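Phosphoprotein (Lettuce necrotic yellows virus, PDB 3T4R) probably serves as a non-catalytic polymerase cofactor in viral transcription and replication, holding the polymerase L on its N-RNA template and chaperoning soluble N. Local coordinates at residues F32-I38 / E57-H62; L39-A43 / K53-E57. One frame throughout, in Å; residues are numbered along the deposited sequence.

Contact 1 (F32-I38 / E57-H62); sequences FLVPDDI and EIIENH
Residues 32-38 form the junction between helix 27-33 and helix 36-41 and run antiparallel to residues 57-62 of helix 50-72. The CA atoms of L33 and N61 come within 5.3 Å, whereas those of I38 and E57 are 7.6 Å apart. V34, at phi/psi -122/76, breaks the first helix, and P35 (-60/165) is the N-cap residue of the next, its O accepting from I38 N at 3.0 Å. N61 (chi1 m) points into this junction, and its ND2 donates to L33 O at 2.8 Å and 168°, a nearly straight hydrogen bond at the helix end. The same ND2 lies 3.3 Å from P35 CD and 3.5 Å from I38 CD1. Apolar contacts flank the hydrogen bond: L33 CD2 reaches H62 CB (3.7 Å), V34 CG2 meets I58 CD1 and I38 CG2 meets I58 CG1 (both 4.0 Å), and I38 CD1 rests on E57 CB (3.6 Å). The F32 ring (chi1 t) brings CE2 to 3.0 Å from N61 O. L11 and L12 of helix 4-14 pack on V34. With L33, V34, I38 and I58 buried, this kinked helix-to-helix junction, fastened to a long helix by one asparagine, lies partly buried near the centre of the C-terminal helical domain.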
# COMPACT_ATOMS: atom_id res chain seq x y z
N PHE A 32 -2.36 -1.77 -7.02
CA PHE A 32 -3.22 -2.77 -6.39
C PHE A 32 -3.18 -2.71 -4.83
O PHE A 32 -4.19 -2.87 -4.14
CB PHE A 32 -2.77 -4.13 -6.85
CG PHE A 32 -3.54 -5.25 -6.24
CD1 PHE A 32 -4.05 -6.22 -7.03
CD2 PHE A 32 -3.74 -5.34 -4.86
CE1 PHE A 32 -4.75 -7.26 -6.44
CE2 PHE A 32 -4.46 -6.35 -4.29
CZ PHE A 32 -4.96 -7.30 -5.06
N LEU A 33 -2.01 -2.48 -4.28
CA LEU A 33 -1.90 -2.43 -2.87
C LEU A 33 -2.49 -1.16 -2.27
O LEU A 33 -3.04 -1.19 -1.16
CB LEU A 33 -0.41 -2.49 -2.53
CG LEU A 33 0.31 -3.80 -2.83
CD1 LEU A 33 1.73 -3.64 -2.42
CD2 LEU A 33 -0.24 -4.92 -2.03
N VAL A 34 -2.31 -0.06 -2.96
CA VAL A 34 -2.75 1.29 -2.54
C VAL A 34 -3.67 1.85 -3.62
O VAL A 34 -3.29 2.63 -4.45
CB VAL A 34 -1.57 2.22 -2.32
CG1 VAL A 34 -2.06 3.47 -1.60
CG2 VAL A 34 -0.49 1.56 -1.39
N PRO A 35 -4.91 1.37 -3.65
CA PRO A 35 -5.85 1.96 -4.56
C PRO A 35 -6.04 3.47 -4.21
O PRO A 35 -5.63 3.86 -3.09
CB PRO A 35 -7.14 1.15 -4.26
CG PRO A 35 -6.62 -0.17 -3.60
CD PRO A 35 -5.46 0.25 -2.83
N ASP A 36 -6.63 4.29 -5.09
CA ASP A 36 -6.74 5.74 -4.86
C ASP A 36 -7.57 6.12 -3.60
O ASP A 36 -7.39 7.16 -3.03
CB ASP A 36 -7.41 6.44 -6.07
CG ASP A 36 -6.69 6.17 -7.42
OD1 ASP A 36 -5.48 5.93 -7.37
OD2 ASP A 36 -7.31 6.21 -8.52
N ASP A 37 -8.53 5.30 -3.24
CA ASP A 37 -9.35 5.49 -2.05
C ASP A 37 -8.50 5.37 -0.80
O ASP A 37 -8.77 5.98 0.20
CB ASP A 37 -10.56 4.52 -2.00
CG ASP A 37 -10.15 3.00 -1.97
OD1 ASP A 37 -10.50 2.28 -0.99
OD2 ASP A 37 -9.57 2.51 -2.96
N ILE A 38 -7.48 4.52 -0.85
CA ILE A 38 -6.58 4.34 0.31
C ILE A 38 -5.58 5.48 0.45
O ILE A 38 -5.37 6.00 1.55
CB ILE A 38 -5.92 2.93 0.30
CG1 ILE A 38 -7.02 1.86 0.53
CG2 ILE A 38 -4.80 2.84 1.36
CD1 ILE A 38 -6.51 0.48 0.61
N GLU A 57 -5.73 -1.92 5.80
CA GLU A 57 -6.34 -1.97 4.47
C GLU A 57 -5.34 -2.50 3.43
O GLU A 57 -5.71 -3.28 2.56
CB GLU A 57 -6.87 -0.60 4.02
CG GLU A 57 -8.06 -0.10 4.81
CD GLU A 57 -9.34 -0.18 4.05
OE1 GLU A 57 -9.57 -1.21 3.36
OE2 GLU A 57 -10.14 0.78 4.14
N ILE A 58 -4.10 -2.02 3.50
CA ILE A 58 -3.07 -2.39 2.53
C ILE A 58 -2.66 -3.88 2.68
O ILE A 58 -2.46 -4.62 1.69
CB ILE A 58 -1.85 -1.48 2.73
CG1 ILE A 58 -2.18 -0.08 2.15
CG2 ILE A 58 -0.64 -1.98 1.95
CD1 ILE A 58 -1.21 0.96 2.54
N ILE A 59 -2.51 -4.31 3.92
CA ILE A 59 -2.28 -5.75 4.28
C ILE A 59 -3.38 -6.65 3.75
O ILE A 59 -3.09 -7.65 3.14
CB ILE A 59 -2.12 -6.00 5.79
CG1 ILE A 59 -0.88 -5.23 6.28
CG2 ILE A 59 -1.91 -7.49 6.05
CD1 ILE A 59 -0.50 -5.52 7.56
N GLU A 60 -4.62 -6.19 3.83
CA GLU A 60 -5.71 -6.93 3.21
C GLU A 60 -5.51 -7.11 1.70
O GLU A 60 -5.76 -8.18 1.17
CB GLU A 60 -7.03 -6.28 3.53
CG GLU A 60 -8.02 -7.22 4.08
CD GLU A 60 -7.79 -7.48 5.57
OE1 GLU A 60 -7.91 -6.44 6.33
OE2 GLU A 60 -7.52 -8.71 5.98
N ASN A 61 -5.01 -6.10 1.02
CA ASN A 61 -4.84 -6.10 -0.39
C ASN A 61 -3.66 -6.94 -0.67
O ASN A 61 -3.61 -7.58 -1.66
CB ASN A 61 -4.54 -4.70 -0.89
CG ASN A 61 -5.77 -3.79 -0.89
OD1 ASN A 61 -6.89 -4.24 -0.84
ND2 ASN A 61 -5.53 -2.49 -0.98
N HIS A 62 -2.66 -6.89 0.16
CA HIS A 62 -1.48 -7.71 -0.09
C HIS A 62 -1.80 -9.16 0.09
O HIS A 62 -1.23 -9.98 -0.58
CB HIS A 62 -0.35 -7.30 0.84
CG HIS A 62 0.99 -7.85 0.47
ND1 HIS A 62 2.14 -7.08 0.56
CD2 HIS A 62 1.37 -9.11 0.05
CE1 HIS A 62 3.18 -7.85 0.21
NE2 HIS A 62 2.74 -9.08 -0.11

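Contact 2 (L39-A43 / K53-E57); sequences LAMAA and KIQNE
M41, modelled as selenomethionine, has the largest area buried by the contact, 98 Å²; I54 follows with 55 Å². The two backbones run roughly antiparallel, residues 39-43 on helix 36-41 and the loop that follows and residues 53-57 within helix 50-72, and their nearest CA atoms, those of M41 and I54, are 7.4 Å apart. M41 points toward the long helix and is extended, with chi1 m and both chi2 and chi3 t. Its CB packs on I54 CD1 at 3.8 Å, while the terminal methyl reaches the charged side chains one turn apart: M41 CE is 3.5 Å from K53 NZ and 3.0 Å from E57 OE2. These are non-bonded approaches of a methyl group, the second tight; the segments share no hydrogen bond. I54, with chi1 m and chi2 t, also places CD1 4.3 Å from A42 CB. Residues 39-43 wind in i to i+3 turns, A42 N hydrogen-bonded to L39 O and A43 N to A40 O, both at 3.0 Å. The pair bridges the base of the loop joining helix 36-41 to helix 50-72: I54 also touches I38 and, in the flanking loops, L15 and L46, while helix 4-14 meets L39 through K8 and A42 through L11.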
# COMPACT_ATOMS: atom_id res chain seq x y z
N LEU A 39 -5.02 5.92 -0.68
CA LEU A 39 -4.19 7.08 -0.70
C LEU A 39 -4.94 8.26 -0.11
O LEU A 39 -4.37 9.01 0.63
CB LEU A 39 -3.83 7.46 -2.12
CG LEU A 39 -2.48 8.12 -2.49
CD1 LEU A 39 -2.66 9.02 -3.61
CD2 LEU A 39 -1.67 8.72 -1.35
N ALA A 40 -6.21 8.42 -0.48
CA ALA A 40 -7.04 9.57 -0.16
C ALA A 40 -7.24 9.65 1.34
O ALA A 40 -7.37 10.72 1.90
CB ALA A 40 -8.32 9.45 -0.83
N MSE A 41 -7.18 8.49 1.98
CA MSE A 41 -7.33 8.39 3.44
C MSE A 41 -6.26 9.20 4.17
O MSE A 41 -6.50 9.75 5.26
CB MSE A 41 -7.25 6.92 3.89
CG MSE A 41 -8.51 6.10 3.59
SE MSE A 41 -8.42 4.26 4.33
CE MSE A 41 -10.33 3.79 4.17
N ALA A 42 -5.09 9.27 3.53
CA ALA A 42 -3.91 9.89 4.11
C ALA A 42 -3.82 11.37 3.77
O ALA A 42 -2.88 12.05 4.19
CB ALA A 42 -2.69 9.19 3.60
N ALA A 43 -4.78 11.85 2.97
CA ALA A 43 -4.71 13.17 2.33
C ALA A 43 -4.47 14.31 3.33
O ALA A 43 -3.43 14.99 3.25
CB ALA A 43 -5.98 13.43 1.48
N LYS A 53 -5.11 1.94 10.69
CA LYS A 53 -6.28 1.72 9.81
C LYS A 53 -5.87 1.40 8.37
O LYS A 53 -6.21 0.36 7.81
CB LYS A 53 -7.22 2.92 9.84
CG LYS A 53 -8.74 2.61 9.45
CD LYS A 53 -9.48 3.91 9.11
CE LYS A 53 -10.10 3.93 7.68
NZ LYS A 53 -11.28 3.03 7.45
N ILE A 54 -5.09 2.31 7.79
CA ILE A 54 -4.61 2.19 6.45
C ILE A 54 -3.69 1.02 6.25
O ILE A 54 -3.81 0.34 5.21
CB ILE A 54 -3.89 3.46 6.05
CG1 ILE A 54 -4.85 4.63 6.24
CG2 ILE A 54 -3.40 3.37 4.59
CD1 ILE A 54 -4.22 5.96 6.05
N GLN A 55 -2.76 0.79 7.18
CA GLN A 55 -1.88 -0.38 7.15
C GLN A 55 -2.72 -1.64 7.06
O GLN A 55 -2.40 -2.52 6.26
CB GLN A 55 -1.05 -0.50 8.43
CG GLN A 55 0.12 0.44 8.55
CD GLN A 55 0.78 0.34 9.91
OE1 GLN A 55 0.23 -0.24 10.86
NE2 GLN A 55 1.96 0.92 10.03
N ASN A 56 -3.78 -1.73 7.87
CA ASN A 56 -4.70 -2.85 7.81
C ASN A 56 -5.32 -3.01 6.39
O ASN A 56 -5.45 -4.14 5.87
CB ASN A 56 -5.79 -2.72 8.89
CG ASN A 56 -5.28 -3.04 10.31
OD1 ASN A 56 -4.35 -3.86 10.47
ND2 ASN A 56 -5.94 -2.47 11.34
N GLU A 57 -5.73 -1.92 5.80
CA GLU A 57 -6.34 -1.97 4.47
C GLU A 57 -5.34 -2.50 3.43
O GLU A 57 -5.71 -3.28 2.56
CB GLU A 57 -6.87 -0.60 4.02
CG GLU A 57 -8.06 -0.10 4.81
CD GLU A 57 -9.34 -0.18 4.05
OE1 GLU A 57 -9.57 -1.21 3.36
OE2 GLU A 57 -10.14 0.78 4.14

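Both contacts dock helix 36-41 on helix 50-72, and contact 2 is nested within the loop that contact 1 closes. Contact 1, centred about 5 Å from the centre of the chain, also brings in the end of helix 27-33; it is partly buried, covers 403 Å² and combines aliphatic packing with a polar tether. Contact 2, about 8 Å from that centre, is a surface contact of 211 Å², with M41 lying on I54 beside the charged ends of K53 and E57. The two merge where I38 CG2 meets I54 CG2 at 3.6 Å, and they share E57, which offers its CB to I38 in the first and its carboxylate to M41 in the second.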